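Local coordinates for protein insulinase family protease (Yersinia pestis, PDB 3GO9) that is a predicted insulinase (M16) family protease whose substrates and catalytic activity are not established, at residues S270-T275 / Q329-L334. Sequence-based numbering, arbitrary orientation. Where two conformers were deposited one is given.
Sequences SLMWDT and QCAIHL. With ZN (zinc ion), chain E.
H333 and S270 meet in a non-hydrogen-bonded pair of two antiparallel strands, and their side chains supply the hydrogen bond that the backbone lacks there. ND1 of H333 donates to OG of S270 at 2.6 Å, with an N-H...O angle of 151°. The hydroxyl oxygen lies only 2° out of the ring plane. With OG anti to its carbonyl carbon (chi1 -63°), S270 sets the hydroxyl at the imidazole edge, within reach of ND1. Across CE1 from ND1, H333 NE2 binds the zinc ion at 2.1 Å; two waters and D320 of strand 316-324 are further ligands, and Q329 OE1 accepts a weak bond from one of these waters. Since ND1 is the donor, NE2 can offer its lone pair to the metal. The bond to S270, together with the NE2-zinc bond, would hold the ring's rotation, making S270 a second-shell residue.

Between the strands, the hydrogen-bonded pairs L271-I332 and W273-C330 close two backbone rings, the bond from W273 N to C330 O measuring 2.8 Å. On the other face of the sheet from S270 and H333, I332 CD1 reaches the indole edge of W273 at CZ3, 4.0 Å away, while L271 CG meets L334 CD1 at 4.2 Å. Helix 341-358 covers L271, I332 and L334; W273 NE1 is bonded to Q437 O, and C330 forms a disulfide with C321. The two strands are neighbours in a five-stranded mixed sheet; both segments fall in the range of the M16 inactive domain family. The chemistry therefore implies a zinc site mounted on the sheet, whose metal probably polarises the imidazole and strengthens its bond to S270.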
loop_
_atom_site.group_PDB
_atom_site.type_symbol
_atom_site.label_atom_id
_atom_site.label_comp_id
_atom_site.label_asym_id
_atom_site.label_seq_id
_atom_site.Cartn_x
_atom_site.Cartn_y
_atom_site.Cartn_z
ATOM N N SER A 270 7.191 19.461 -1.704
ATOM C CA SER A 270 6.230 18.700 -0.921
ATOM C C SER A 270 6.211 19.277 0.499
ATOM O O SER A 270 7.262 19.537 1.086
ATOM C CB SER A 270 6.535 17.210 -0.935
ATOM O OG SER A 270 6.433 16.697 -2.300
ATOM N N LEU A 271 5.011 19.537 0.985
ATOM C CA LEU A 271 4.768 19.940 2.367
ATOM C C LEU A 271 4.290 18.660 3.019
ATOM O O LEU A 271 3.174 18.159 2.726
ATOM C CB LEU A 271 3.690 21.056 2.440
ATOM C CG LEU A 271 3.877 22.276 1.542
ATOM C CD1 LEU A 271 2.735 23.291 1.862
ATOM C CD2 LEU A 271 5.217 22.953 1.643
HETATM N N MSE A 272 5.117 18.097 3.914
HETATM C CA MSE A 272 4.907 16.731 4.429
HETATM C C MSE A 272 4.673 16.695 5.901
HETATM O O MSE A 272 5.288 17.448 6.638
HETATM C CB MSE A 272 6.141 15.812 4.307
HETATM C CG MSE A 272 7.148 16.063 3.265
HETATM SE SE MSE A 272 7.369 14.338 2.496
HETATM C CE MSE A 272 5.637 14.561 1.699
ATOM N N TRP A 273 3.841 15.764 6.332
ATOM C CA TRP A 273 3.711 15.420 7.751
ATOM C C TRP A 273 3.841 13.892 7.896
ATOM O O TRP A 273 3.266 13.129 7.108
ATOM C CB TRP A 273 2.346 15.859 8.275
ATOM C CG TRP A 273 2.126 17.326 8.341
ATOM C CD1 TRP A 273 2.262 18.105 9.445
ATOM C CD2 TRP A 273 1.716 18.203 7.279
ATOM N NE1 TRP A 273 1.979 19.420 9.149
ATOM C CE2 TRP A 273 1.640 19.508 7.824
ATOM C CE3 TRP A 273 1.462 18.033 5.909
ATOM C CZ2 TRP A 273 1.279 20.630 7.056
ATOM C CZ3 TRP A 273 1.109 19.166 5.141
ATOM C CH2 TRP A 273 1.014 20.443 5.736
ATOM N N ASP A 274 4.577 13.440 8.916
ATOM C CA ASP A 274 4.893 12.054 9.102
ATOM C C ASP A 274 4.668 11.795 10.595
ATOM O O ASP A 274 5.123 12.586 11.428
ATOM C CB ASP A 274 6.341 11.824 8.709
ATOM C CG ASP A 274 6.953 10.635 9.424
ATOM O OD1 ASP A 274 6.695 9.513 8.973
ATOM O OD2 ASP A 274 7.685 10.848 10.409
ATOM N N THR A 275 3.859 10.809 10.914
ATOM C CA THR A 275 3.533 10.519 12.328
ATOM C C THR A 275 3.375 9.017 12.524
ATOM O O THR A 275 3.179 8.293 11.560
ATOM C CB THR A 275 2.207 11.188 12.740
ATOM O OG1 THR A 275 1.177 10.703 11.888
ATOM C CG2 THR A 275 2.295 12.692 12.634
ATOM N N GLN A 329 1.809 9.144 6.487
ATOM C CA GLN A 329 2.468 10.225 5.758
ATOM C C GLN A 329 1.394 10.986 4.987
ATOM O O GLN A 329 0.619 10.376 4.237
ATOM C CB GLN A 329 3.522 9.682 4.819
ATOM C CG GLN A 329 4.289 10.755 4.074
ATOM C CD GLN A 329 5.240 10.142 3.057
ATOM O OE1 GLN A 329 4.900 9.984 1.878
ATOM N NE2 GLN A 329 6.431 9.773 3.513
ATOM N N CYS A 330 1.316 12.293 5.181
ATOM C CA CYS A 330 0.324 13.032 4.428
ATOM C C CYS A 330 1.179 14.188 3.738
ATOM O O CYS A 330 2.049 14.825 4.345
ATOM C CB CYS A 330 -1.006 13.312 5.296
ATOM S SG CYS A 330 -2.446 11.807 5.734
ATOM N N ALA A 331 0.959 14.375 2.448
ATOM C CA ALA A 331 1.725 15.338 1.665
ATOM C C ALA A 331 0.855 16.182 0.735
ATOM O O ALA A 331 -0.067 15.656 0.099
ATOM C CB ALA A 331 2.784 14.611 0.810
ATOM N N ILE A 332 1.200 17.459 0.625
ATOM C CA ILE A 332 0.714 18.366 -0.429
ATOM C C ILE A 332 1.865 18.589 -1.351
ATOM O O ILE A 332 2.914 19.075 -0.952
ATOM C CB ILE A 332 0.238 19.724 0.127
ATOM C CG1 ILE A 332 -0.763 19.455 1.227
ATOM C CG2 ILE A 332 -0.205 20.622 -1.042
ATOM C CD1 ILE A 332 -1.109 20.653 2.097
ATOM N N HIS A 333 1.655 18.270 -2.631
ATOM C CA HIS A 333 2.697 18.420 -3.606
ATOM C C HIS A 333 2.419 19.599 -4.522
ATOM O O HIS A 333 1.328 19.725 -5.104
ATOM C CB HIS A 333 2.768 17.198 -4.500
ATOM C CG HIS A 333 2.987 15.921 -3.774
ATOM N ND1 HIS A 333 4.132 15.667 -3.058
ATOM C CD2 HIS A 333 2.264 14.775 -3.760
ATOM C CE1 HIS A 333 4.087 14.435 -2.591
ATOM N NE2 HIS A 333 2.960 13.877 -2.990
ATOM N N LEU A 334 3.410 20.468 -4.652
ATOM C CA LEU A 334 3.350 21.604 -5.533
ATOM C C LEU A 334 4.299 21.370 -6.665
ATOM O O LEU A 334 5.496 21.498 -6.521
ATOM C CB LEU A 334 3.772 22.892 -4.810
ATOM C CG LEU A 334 2.900 23.491 -3.729
ATOM C CD1 LEU A 334 2.723 22.559 -2.532
ATOM C CD2 LEU A 334 3.487 24.862 -3.303
HETATM ZN ZN ZN E . 2.635 11.824 -2.479
HETATM O O HOH W 1 4.127 11.159 -1.195
HETATM O O HOH W 2 2.947 10.807 -4.286
#